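Local coordinates for protein magnesium-protoporphyrin O-methyltransferase (Synechocystis sp., PDB 4QDJ) that catalyses transfer of a methyl group from S-adenosylmethionine to magnesium-protoporphyrin IX, giving its 13-monomethyl ester in chlorophyll biosynthesis, at residues D14-N17 and R23-R26; T19-W24 and S93-G98; R25-D30 and F35-I40. All coordinates share one frame; numbering follows the deposited sequence. Where two conformers were deposited one is given.

Interaction 1 of 3, residues D14-N17 and R23-R26. With SAM (S-adenosylmethionine), chain B.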
loop_
_atom_site.group_PDB
_atom_site.type_symbol
_atom_site.label_atom_id
_atom_site.label_comp_id
_atom_site.label_asym_id
_atom_site.label_seq_id
_atom_site.Cartn_x
_atom_site.Cartn_y
_atom_site.Cartn_z
ATOM N N ASP A 14 15.580 -5.717 2.832
ATOM C CA ASP A 14 16.845 -5.217 3.362
ATOM C C ASP A 14 17.007 -3.721 3.123
ATOM O O ASP A 14 17.554 -3.006 3.963
ATOM C CB ASP A 14 18.028 -5.972 2.754
ATOM C CG ASP A 14 18.073 -7.427 3.179
ATOM O OD1 ASP A 14 17.306 -7.811 4.087
ATOM O OD2 ASP A 14 18.885 -8.183 2.607
ATOM N N TYR A 15 16.531 -3.254 1.973
ATOM C CA TYR A 15 16.580 -1.833 1.646
ATOM C C TYR A 15 15.756 -1.012 2.633
ATOM O O TYR A 15 16.233 -0.017 3.178
ATOM C CB TYR A 15 16.092 -1.599 0.214
ATOM C CG TYR A 15 15.886 -0.142 -0.141
ATOM C CD1 TYR A 15 16.968 0.694 -0.389
ATOM C CD2 TYR A 15 14.608 0.392 -0.241
ATOM C CE1 TYR A 15 16.780 2.029 -0.717
ATOM C CE2 TYR A 15 14.411 1.720 -0.569
ATOM C CZ TYR A 15 15.498 2.533 -0.809
ATOM O OH TYR A 15 15.296 3.857 -1.132
ATOM N N PHE A 16 14.521 -1.438 2.873
ATOM C CA PHE A 16 13.637 -0.709 3.779
ATOM C C PHE A 16 13.965 -0.946 5.254
ATOM O O PHE A 16 13.410 -0.286 6.130
ATOM C CB PHE A 16 12.169 -1.020 3.479
ATOM C CG PHE A 16 11.646 -0.319 2.260
ATOM C CD1 PHE A 16 11.280 1.016 2.321
ATOM C CD2 PHE A 16 11.534 -0.986 1.052
ATOM C CE1 PHE A 16 10.802 1.671 1.201
ATOM C CE2 PHE A 16 11.057 -0.338 -0.072
ATOM C CZ PHE A 16 10.691 0.993 0.002
ATOM N N ASN A 17 14.865 -1.887 5.523
ATOM C CA ASN A 17 15.388 -2.068 6.874
ATOM C C ASN A 17 16.699 -1.314 7.075
ATOM O O ASN A 17 17.228 -1.254 8.185
ATOM C CB ASN A 17 15.580 -3.550 7.199
ATOM C CG ASN A 17 14.296 -4.220 7.643
ATOM O OD1 ASN A 17 13.351 -3.554 8.067
ATOM N ND2 ASN A 17 14.258 -5.545 7.559
ATOM N N ARG A 23 15.431 7.147 4.375
ATOM C CA ARG A 23 15.011 8.025 3.293
ATOM C C ARG A 23 13.493 8.138 3.203
ATOM O O ARG A 23 12.955 9.233 3.043
ATOM C CB ARG A 23 15.607 7.558 1.963
ATOM C CG ARG A 23 17.131 7.568 1.958
ATOM C CD ARG A 23 17.700 6.873 0.734
ATOM N NE ARG A 23 19.121 6.574 0.888
ATOM C CZ ARG A 23 20.106 7.333 0.417
ATOM N NH1 ARG A 23 19.829 8.446 -0.248
ATOM N NH2 ARG A 23 21.368 6.976 0.607
ATOM N N TRP A 24 12.801 7.011 3.320
ATOM C CA TRP A 24 11.348 7.019 3.189
ATOM C C TRP A 24 10.616 7.503 4.442
ATOM O O TRP A 24 9.531 8.071 4.341
ATOM C CB TRP A 24 10.828 5.671 2.682
ATOM C CG TRP A 24 11.162 5.483 1.233
ATOM C CD1 TRP A 24 12.229 4.802 0.716
ATOM C CD2 TRP A 24 10.453 6.028 0.115
ATOM N NE1 TRP A 24 12.214 4.873 -0.655
ATOM C CE2 TRP A 24 11.135 5.619 -1.049
ATOM C CE3 TRP A 24 9.303 6.811 -0.015
ATOM C CZ2 TRP A 24 10.702 5.969 -2.327
ATOM C CZ3 TRP A 24 8.876 7.157 -1.285
ATOM C CH2 TRP A 24 9.572 6.735 -2.424
ATOM N N ARG A 25 11.205 7.300 5.616
ATOM C CA ARG A 25 10.638 7.869 6.832
ATOM C C ARG A 25 10.638 9.389 6.714
ATOM O O ARG A 25 9.710 10.058 7.168
ATOM C CB ARG A 25 11.420 7.425 8.071
ATOM C CG ARG A 25 11.016 8.149 9.344
ATOM C CD ARG A 25 11.768 7.623 10.554
ATOM N NE ARG A 25 11.667 8.540 11.685
ATOM C CZ ARG A 25 12.139 8.287 12.900
ATOM N NH1 ARG A 25 12.742 7.133 13.152
ATOM N NH2 ARG A 25 12.003 9.187 13.864
ATOM N N ARG A 26 11.680 9.927 6.087
ATOM C CA ARG A 26 11.784 11.365 5.882
ATOM C C ARG A 26 10.769 11.839 4.840
ATOM O O ARG A 26 10.036 12.799 5.075
ATOM C CB ARG A 26 13.215 11.754 5.485
ATOM C CG ARG A 26 13.393 13.207 5.048
ATOM C CD ARG A 26 12.917 14.199 6.102
ATOM N NE ARG A 26 13.669 14.116 7.351
ATOM C CZ ARG A 26 14.631 14.961 7.714
ATOM N NH1 ARG A 26 14.976 15.968 6.922
ATOM N NH2 ARG A 26 15.249 14.800 8.875
HETATM N N SAM B . 1.882 1.477 1.052
HETATM C CA SAM B . 2.655 2.446 1.826
HETATM C C SAM B . 2.259 3.870 1.461
HETATM O O SAM B . 1.790 4.129 0.352
HETATM O OXT SAM B . 2.396 4.788 2.270
HETATM C CB SAM B . 4.163 2.241 1.670
HETATM C CG SAM B . 4.734 2.328 0.255
HETATM S SD SAM B . 6.543 2.157 0.240
HETATM C CE SAM B . 6.967 2.876 -1.366
HETATM C "C5'" SAM B . 6.706 0.405 -0.164
HETATM C "C4'" SAM B . 6.559 -0.472 1.070
HETATM O "O4'" SAM B . 6.212 -1.777 0.656
HETATM C "C3'" SAM B . 7.844 -0.586 1.879
HETATM O "O3'" SAM B . 7.572 -0.253 3.220
HETATM C "C2'" SAM B . 8.220 -2.052 1.787
HETATM O "O2'" SAM B . 8.791 -2.532 2.984
HETATM C "C1'" SAM B . 6.880 -2.699 1.484
HETATM N N9 SAM B . 6.991 -4.000 0.813
HETATM C C8 SAM B . 7.775 -4.320 -0.262
HETATM N N7 SAM B . 7.571 -5.625 -0.557
HETATM C C5 SAM B . 6.668 -6.131 0.313
HETATM C C6 SAM B . 6.112 -7.392 0.460
HETATM N N6 SAM B . 6.461 -8.380 -0.361
HETATM N N1 SAM B . 5.197 -7.612 1.467
HETATM C C2 SAM B . 4.835 -6.588 2.317
HETATM N N3 SAM B . 5.396 -5.337 2.169
HETATM C C4 SAM B . 6.294 -5.117 1.179
#
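Tyr15, Phe16 and Trp24 form an aromatic cluster beside the S-adenosylmethionine. The polar part of it is one hydrogen bond: Trp24 NE1 donates to Tyr15 OH over 3.3 Å. The bond is bent, and the hydroxyl lies slightly off the plane of the indole. Tyr15 holds its CG anti to the backbone N (chi1 170°), which carries the phenol across to the indole from helix 8-16.

The rest is ring packing. The Tyr15 and Trp24 rings meet rim to rim with their planes at 75°, and Tyr15 CE2 comes within 4.0 Å of Trp24 CD1. Phe16 approaches differently. Its CE1 sits over a face of the indole, 3.5 Å from Trp24 CD1, and the two planes are inclined at 43°. On its own two faces Phe16 is sandwiched: Tyr15 CD2 lies toward the rim of one, and the ribose of the ligand lies against the other, with SAM C3' 3.5 Å above the ring plane and over its centre. Phe16 CD2 makes the nearest approach to the sugar, 3.6 Å from SAM C2'. With an alanine in place of Phe16, the ribose is likely to lose the ring lying against it on this side, and the Tyr15–Trp24 pair to be left with a gap next to the sugar.

Further ring contacts run outward from the cluster, Phe16 meeting His139 and Trp24 meeting Tyr28. Arg23 adds a light touch of its CD near Tyr15 OH, while its NE is hydrogen-bonded to Thr19 OG1.

The contact closes the turn between helix 8-16 and helix 19-27, two short N-terminal helices lying over the cofactor, and Phe16 also reaches Met96 on helix 94-108, which follows strand 86-91 of the sheet.

Interaction 2 of 3, residues T19-W24 and S93-G98; sequences TGFDRW and SEKMVG. With SAM (S-adenosylmethionine), chain B.
Phe21 reaches from helix 19-27 onto the first turn of helix 94-108, meeting Lys95 with its face and Met96 with its edge. From CB, CG is set anti to the backbone N (chi1 172°), and the ring extends over to the lysine. CG lies 3.9 Å from Lys95 CB. Along one edge, CD1 touches Met96 SD at 3.7 Å, a Met-aromatic contact in which the sulfur stands near the ring plane. Further out, CE1 comes to 3.3 Å from the backbone Lys95 O. The other branch, CD2 and CE2, runs under the end of the lysine, whose chain, bent at chi2 and chi3, folds back over the ring. Its CE makes a CH-pi contact, 3.9 Å from the Phe21 centroid. At the tip, CZ comes 4.0 Å from Lys95 O.

A water bridges the charged ends, donating to Asp22 OD1 and accepting a weak bond from Lys95 NZ. The bent chain of Met96 brings its CE within 3.5 Å of SAM O3', so one methionine packs against both the phenylalanine and the ribose. Ser93 is the N-cap of helix 94-108, its OG accepting from Met96 N.

The two helical segments run at 32° to each other. Behind helix 94-108 lie strands 86-91 and 115-118, met by Val97, so the contact fastens helix 19-27 to the Rossmann-like core.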
loop_
_atom_site.group_PDB
_atom_site.type_symbol
_atom_site.label_atom_id
_atom_site.label_comp_id
_atom_site.label_asym_id
_atom_site.label_seq_id
_atom_site.Cartn_x
_atom_site.Cartn_y
_atom_site.Cartn_z
ATOM N N THR A 19 19.048 1.839 4.576
ATOM C CA THR A 19 19.024 3.230 4.141
ATOM C C THR A 19 17.660 3.643 3.589
ATOM O O THR A 19 17.297 4.819 3.653
ATOM C CB THR A 19 20.151 3.553 3.131
ATOM O OG1 THR A 19 20.281 4.974 3.000
ATOM C CG2 THR A 19 19.865 2.935 1.771
ATOM N N GLY A 20 16.897 2.681 3.079
ATOM C CA GLY A 20 15.566 2.957 2.571
ATOM C C GLY A 20 14.632 3.422 3.670
ATOM O O GLY A 20 13.761 4.261 3.442
ATOM N N PHE A 21 14.811 2.875 4.868
ATOM C CA PHE A 21 14.015 3.306 6.010
ATOM C C PHE A 21 14.249 4.782 6.290
ATOM O O PHE A 21 13.304 5.553 6.415
ATOM C CB PHE A 21 14.345 2.491 7.259
ATOM C CG PHE A 21 13.695 3.018 8.504
ATOM C CD1 PHE A 21 12.327 2.903 8.686
ATOM C CD2 PHE A 21 14.448 3.635 9.488
ATOM C CE1 PHE A 21 11.722 3.390 9.827
ATOM C CE2 PHE A 21 13.849 4.124 10.633
ATOM C CZ PHE A 21 12.484 4.001 10.803
ATOM N N ASP A 22 15.515 5.170 6.380
ATOM C CA ASP A 22 15.870 6.549 6.685
ATOM C C ASP A 22 15.319 7.520 5.644
ATOM O O ASP A 22 14.785 8.574 5.985
ATOM C CB ASP A 22 17.389 6.690 6.795
ATOM C CG ASP A 22 17.973 5.828 7.898
ATOM O OD1 ASP A 22 17.340 5.723 8.970
ATOM O OD2 ASP A 22 19.061 5.250 7.691
ATOM N N ARG A 23 15.431 7.147 4.375
ATOM C CA ARG A 23 15.011 8.025 3.293
ATOM C C ARG A 23 13.493 8.138 3.203
ATOM O O ARG A 23 12.955 9.233 3.043
ATOM C CB ARG A 23 15.607 7.558 1.963
ATOM C CG ARG A 23 17.131 7.568 1.958
ATOM C CD ARG A 23 17.700 6.873 0.734
ATOM N NE ARG A 23 19.121 6.574 0.888
ATOM C CZ ARG A 23 20.106 7.333 0.417
ATOM N NH1 ARG A 23 19.829 8.446 -0.248
ATOM N NH2 ARG A 23 21.368 6.976 0.607
ATOM N N TRP A 24 12.801 7.011 3.320
ATOM C CA TRP A 24 11.348 7.019 3.189
ATOM C C TRP A 24 10.616 7.503 4.442
ATOM O O TRP A 24 9.531 8.071 4.341
ATOM C CB TRP A 24 10.828 5.671 2.682
ATOM C CG TRP A 24 11.162 5.483 1.233
ATOM C CD1 TRP A 24 12.229 4.802 0.716
ATOM C CD2 TRP A 24 10.453 6.028 0.115
ATOM N NE1 TRP A 24 12.214 4.873 -0.655
ATOM C CE2 TRP A 24 11.135 5.619 -1.049
ATOM C CE3 TRP A 24 9.303 6.811 -0.015
ATOM C CZ2 TRP A 24 10.702 5.969 -2.327
ATOM C CZ3 TRP A 24 8.876 7.157 -1.285
ATOM C CH2 TRP A 24 9.572 6.735 -2.424
ATOM N N SER A 93 9.061 -5.051 6.084
ATOM C CA SER A 93 10.142 -4.391 6.811
ATOM C C SER A 93 9.779 -4.105 8.265
ATOM O O SER A 93 8.853 -3.345 8.543
ATOM C CB SER A 93 10.523 -3.086 6.110
ATOM O OG SER A 93 11.257 -2.237 6.975
ATOM N N GLU A 94 10.520 -4.705 9.190
ATOM C CA GLU A 94 10.279 -4.487 10.612
ATOM C C GLU A 94 10.523 -3.032 11.017
ATOM O O GLU A 94 9.859 -2.516 11.915
ATOM C CB GLU A 94 11.119 -5.442 11.467
ATOM C CG GLU A 94 12.620 -5.341 11.247
ATOM C CD GLU A 94 13.398 -6.332 12.091
ATOM O OE1 GLU A 94 12.761 -7.146 12.793
ATOM O OE2 GLU A 94 14.645 -6.298 12.053
ATOM N N LYS A 95 11.462 -2.367 10.347
ATOM C CA LYS A 95 11.740 -0.966 10.650
ATOM C C LYS A 95 10.561 -0.071 10.281
ATOM O O LYS A 95 10.165 0.797 11.061
ATOM C CB LYS A 95 13.020 -0.485 9.960
ATOM C CG LYS A 95 14.289 -1.127 10.499
ATOM C CD LYS A 95 15.442 -0.136 10.552
ATOM C CE LYS A 95 15.241 0.893 11.654
ATOM N NZ LYS A 95 16.445 1.754 11.834
ATOM N N MET A 96 9.998 -0.285 9.096
ATOM C CA MET A 96 8.839 0.489 8.669
ATOM C C MET A 96 7.652 0.238 9.598
ATOM O O MET A 96 6.985 1.182 10.025
ATOM C CB MET A 96 8.475 0.177 7.213
ATOM C CG MET A 96 9.582 0.508 6.207
ATOM S SD MET A 96 9.847 2.280 5.948
ATOM C CE MET A 96 8.527 2.665 4.798
ATOM N N VAL A 97 7.409 -1.034 9.914
ATOM C CA VAL A 97 6.344 -1.433 10.836
ATOM C C VAL A 97 6.494 -0.770 12.202
ATOM O O VAL A 97 5.521 -0.270 12.773
ATOM C CB VAL A 97 6.321 -2.970 11.041
ATOM C CG1 VAL A 97 5.457 -3.348 12.239
ATOM C CG2 VAL A 97 5.834 -3.669 9.790
ATOM N N GLY A 98 7.718 -0.771 12.720
ATOM C CA GLY A 98 7.996 -0.182 14.016
ATOM C C GLY A 98 7.676 1.299 14.040
ATOM O O GLY A 98 7.130 1.810 15.017
HETATM N N SAM B . 1.882 1.477 1.052
HETATM C CA SAM B . 2.655 2.446 1.826
HETATM C C SAM B . 2.259 3.870 1.461
HETATM O O SAM B . 1.790 4.129 0.352
HETATM O OXT SAM B . 2.396 4.788 2.270
HETATM C CB SAM B . 4.163 2.241 1.670
HETATM C CG SAM B . 4.734 2.328 0.255
HETATM S SD SAM B . 6.543 2.157 0.240
HETATM C CE SAM B . 6.967 2.876 -1.366
HETATM C "C5'" SAM B . 6.706 0.405 -0.164
HETATM C "C4'" SAM B . 6.559 -0.472 1.070
HETATM O "O4'" SAM B . 6.212 -1.777 0.656
HETATM C "C3'" SAM B . 7.844 -0.586 1.879
HETATM O "O3'" SAM B . 7.572 -0.253 3.220
HETATM C "C2'" SAM B . 8.220 -2.052 1.787
HETATM O "O2'" SAM B . 8.791 -2.532 2.984
HETATM C "C1'" SAM B . 6.880 -2.699 1.484
HETATM N N9 SAM B . 6.991 -4.000 0.813
HETATM C C8 SAM B . 7.775 -4.320 -0.262
HETATM N N7 SAM B . 7.571 -5.625 -0.557
HETATM C C5 SAM B . 6.668 -6.131 0.313
HETATM C C6 SAM B . 6.112 -7.392 0.460
HETATM N N6 SAM B . 6.461 -8.380 -0.361
HETATM N N1 SAM B . 5.197 -7.612 1.467
HETATM C C2 SAM B . 4.835 -6.588 2.317
HETATM N N3 SAM B . 5.396 -5.337 2.169
HETATM C C4 SAM B . 6.294 -5.117 1.179
HETATM O O HOH W 1 17.713 4.630 11.338
#

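Interaction 3 of 3, residues R25-D30 and F35-I40; sequences RRIYGD and FVQKDI. With SAM (S-adenosylmethionine), chain B.
This contact is a helix-loop-helix corner in the N-terminal part of this class I SAM-dependent methyltransferase: helix 19-27 ends, a short loop turns the chain, and helix 35-58 sets off across its end. Ile27, in the last turn of the first helix, is the buried piece that meets the second. Its two branches divide the work. CG2, anti to the backbone N, points at Ile40 and meets Ile40 CG2 at 3.9 Å; the same methyl lies 4.0 Å from the backbone Gln37 O. The other branch lies across the base of the glutamine, with Ile27 CG1 4.1 Å from Gln37 CB and Ile27 CD1 near Gln37 CG. The glutamine thus lends its aliphatic portion to the contact, and the side chains meet by apolar packing, with Gln37 and Ile40 one helical turn apart facing the isoleucine.

Polar bonds to Arg41, the next residue of helix 35-58, tie the corner as well: Arg41 NE donates to Ile27 O and Arg41 NH2 to Arg26 O, gripping carbonyls at the end of helix 19-27.

Just past that end, Tyr28 turns to the cofactor. Its ring stacks with His44 and presents one face to the carboxylate of S-adenosylmethionine, SAM OXT. At the tip of this side chain Tyr28 OH stands 3.1 Å from SAM CE, the methyl carbon that the enzyme transfers.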
loop_
_atom_site.group_PDB
_atom_site.type_symbol
_atom_site.label_atom_id
_atom_site.label_comp_id
_atom_site.label_asym_id
_atom_site.label_seq_id
_atom_site.Cartn_x
_atom_site.Cartn_y
_atom_site.Cartn_z
ATOM N N ARG A 25 11.205 7.300 5.616
ATOM C CA ARG A 25 10.638 7.869 6.832
ATOM C C ARG A 25 10.638 9.389 6.714
ATOM O O ARG A 25 9.710 10.058 7.168
ATOM C CB ARG A 25 11.420 7.425 8.071
ATOM C CG ARG A 25 11.016 8.149 9.344
ATOM C CD ARG A 25 11.768 7.623 10.554
ATOM N NE ARG A 25 11.667 8.540 11.685
ATOM C CZ ARG A 25 12.139 8.287 12.900
ATOM N NH1 ARG A 25 12.742 7.133 13.152
ATOM N NH2 ARG A 25 12.003 9.187 13.864
ATOM N N ARG A 26 11.680 9.927 6.087
ATOM C CA ARG A 26 11.784 11.365 5.882
ATOM C C ARG A 26 10.769 11.839 4.840
ATOM O O ARG A 26 10.036 12.799 5.075
ATOM C CB ARG A 26 13.215 11.754 5.485
ATOM C CG ARG A 26 13.393 13.207 5.048
ATOM C CD ARG A 26 12.917 14.199 6.102
ATOM N NE ARG A 26 13.669 14.116 7.351
ATOM C CZ ARG A 26 14.631 14.961 7.714
ATOM N NH1 ARG A 26 14.976 15.968 6.922
ATOM N NH2 ARG A 26 15.249 14.800 8.875
ATOM N N ILE A 27 10.720 11.161 3.698
ATOM C CA ILE A 27 9.777 11.527 2.643
ATOM C C ILE A 27 8.335 11.472 3.144
ATOM O O ILE A 27 7.558 12.405 2.933
ATOM C CB ILE A 27 9.931 10.630 1.395
ATOM C CG1 ILE A 27 11.291 10.867 0.731
ATOM C CG2 ILE A 27 8.806 10.894 0.401
ATOM C CD1 ILE A 27 11.558 9.965 -0.456
ATOM N N TYR A 28 7.992 10.385 3.829
ATOM C CA TYR A 28 6.640 10.185 4.346
ATOM C C TYR A 28 6.386 10.938 5.648
ATOM O O TYR A 28 5.275 10.904 6.181
ATOM C CB TYR A 28 6.378 8.699 4.585
ATOM C CG TYR A 28 6.252 7.861 3.335
ATOM C CD1 TYR A 28 5.950 8.437 2.108
ATOM C CD2 TYR A 28 6.425 6.484 3.388
ATOM C CE1 TYR A 28 5.827 7.662 0.967
ATOM C CE2 TYR A 28 6.305 5.704 2.256
ATOM C CZ TYR A 28 6.006 6.297 1.050
ATOM O OH TYR A 28 5.885 5.519 -0.075
ATOM N N GLY A 29 7.413 11.601 6.168
ATOM C CA GLY A 29 7.301 12.299 7.436
ATOM C C GLY A 29 7.407 13.801 7.278
ATOM O O GLY A 29 6.874 14.374 6.329
ATOM N N ASP A 30 8.100 14.442 8.213
ATOM C CA ASP A 30 8.286 15.888 8.187
ATOM C C ASP A 30 9.768 16.233 8.078
ATOM O O ASP A 30 10.630 15.378 8.281
ATOM C CB ASP A 30 7.710 16.522 9.454
ATOM C CG ASP A 30 6.279 16.098 9.722
ATOM O OD1 ASP A 30 5.491 16.008 8.757
ATOM O OD2 ASP A 30 5.943 15.850 10.899
ATOM N N PHE A 35 13.991 18.927 -3.741
ATOM C CA PHE A 35 12.775 19.218 -4.499
ATOM C C PHE A 35 12.165 17.980 -5.162
ATOM O O PHE A 35 10.960 17.931 -5.402
ATOM C CB PHE A 35 12.990 20.361 -5.504
ATOM C CG PHE A 35 13.742 19.961 -6.741
ATOM C CD1 PHE A 35 15.128 19.945 -6.754
ATOM C CD2 PHE A 35 13.062 19.630 -7.902
ATOM C CE1 PHE A 35 15.820 19.589 -7.897
ATOM C CE2 PHE A 35 13.748 19.272 -9.048
ATOM C CZ PHE A 35 15.129 19.252 -9.045
ATOM N N VAL A 36 12.996 16.979 -5.435
ATOM C CA VAL A 36 12.510 15.715 -5.980
ATOM C C VAL A 36 11.740 14.942 -4.912
ATOM O O VAL A 36 10.631 14.457 -5.153
ATOM C CB VAL A 36 13.669 14.843 -6.499
ATOM C CG1 VAL A 36 13.150 13.494 -6.979
ATOM C CG2 VAL A 36 14.421 15.564 -7.610
ATOM N N GLN A 37 12.339 14.835 -3.731
ATOM C CA GLN A 37 11.717 14.154 -2.601
ATOM C C GLN A 37 10.436 14.854 -2.162
ATOM O O GLN A 37 9.470 14.205 -1.763
ATOM C CB GLN A 37 12.699 14.070 -1.428
ATOM C CG GLN A 37 13.908 13.187 -1.694
ATOM C CD GLN A 37 15.049 13.445 -0.726
ATOM O OE1 GLN A 37 15.036 14.420 0.025
ATOM N NE2 GLN A 37 16.048 12.569 -0.746
ATOM N N LYS A 38 10.432 16.182 -2.236
ATOM C CA LYS A 38 9.255 16.960 -1.869
ATOM C C LYS A 38 8.107 16.670 -2.830
ATOM O O LYS A 38 6.951 16.563 -2.421
ATOM C CB LYS A 38 9.580 18.455 -1.868
ATOM C CG LYS A 38 8.428 19.344 -1.422
ATOM C CD LYS A 38 7.922 18.949 -0.043
ATOM C CE LYS A 38 7.112 20.069 0.590
ATOM N NZ LYS A 38 6.029 20.554 -0.306
ATOM N N ASP A 39 8.440 16.539 -4.109
ATOM C CA ASP A 39 7.455 16.207 -5.131
ATOM C C ASP A 39 6.844 14.830 -4.870
ATOM O O ASP A 39 5.638 14.630 -5.031
ATOM C CB ASP A 39 8.106 16.250 -6.515
ATOM C CG ASP A 39 7.119 15.991 -7.630
ATOM O OD1 ASP A 39 6.469 16.956 -8.083
ATOM O OD2 ASP A 39 6.995 14.823 -8.054
ATOM N N ILE A 40 7.685 13.887 -4.458
ATOM C CA ILE A 40 7.232 12.541 -4.118
ATOM C C ILE A 40 6.349 12.557 -2.870
ATOM O O ILE A 40 5.313 11.889 -2.822
ATOM C CB ILE A 40 8.426 11.591 -3.906
ATOM C CG1 ILE A 40 9.209 11.431 -5.210
ATOM C CG2 ILE A 40 7.958 10.237 -3.391
ATOM C CD1 ILE A 40 10.487 10.630 -5.060
HETATM N N SAM B . 1.882 1.477 1.052
HETATM C CA SAM B . 2.655 2.446 1.826
HETATM C C SAM B . 2.259 3.870 1.461
HETATM O O SAM B . 1.790 4.129 0.352
HETATM O OXT SAM B . 2.396 4.788 2.270
HETATM C CB SAM B . 4.163 2.241 1.670
HETATM C CG SAM B . 4.734 2.328 0.255
HETATM S SD SAM B . 6.543 2.157 0.240
HETATM C CE SAM B . 6.967 2.876 -1.366
HETATM C "C5'" SAM B . 6.706 0.405 -0.164
HETATM C "C4'" SAM B . 6.559 -0.472 1.070
HETATM O "O4'" SAM B . 6.212 -1.777 0.656
HETATM C "C3'" SAM B . 7.844 -0.586 1.879
HETATM O "O3'" SAM B . 7.572 -0.253 3.220
HETATM C "C2'" SAM B . 8.220 -2.052 1.787
HETATM O "O2'" SAM B . 8.791 -2.532 2.984
HETATM C "C1'" SAM B . 6.880 -2.699 1.484
HETATM N N9 SAM B . 6.991 -4.000 0.813
HETATM C C8 SAM B . 7.775 -4.320 -0.262
HETATM N N7 SAM B . 7.571 -5.625 -0.557
HETATM C C5 SAM B . 6.668 -6.131 0.313
HETATM C C6 SAM B . 6.112 -7.392 0.460
HETATM N N6 SAM B . 6.461 -8.380 -0.361
HETATM N N1 SAM B . 5.197 -7.612 1.467
HETATM C C2 SAM B . 4.835 -6.588 2.317
HETATM N N3 SAM B . 5.396 -5.337 2.169
HETATM C C4 SAM B . 6.294 -5.117 1.179
#

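Helix 19-27 runs through all three contacts, and each of them touches the cofactor: interactions 1 and 2 at the ribose, through Phe16, Ser93 and Met96, and interaction 3 at the sulfonium methyl, through Tyr28. Interactions 1 and 2 have centres about 4 Å apart and share Trp24. They are also joined by Ser93 OG, which lies 2.7 Å from Asn17 OD1, a probable hydrogen bond. Interaction 3 is more remote, its centre about 12 Å from that of interaction 1, but the far side of the indole links them: Trp24 CZ3 packs on Ile40 CG2 at 3.8 Å. Together they hold the N-terminal helices along one side of the ligand.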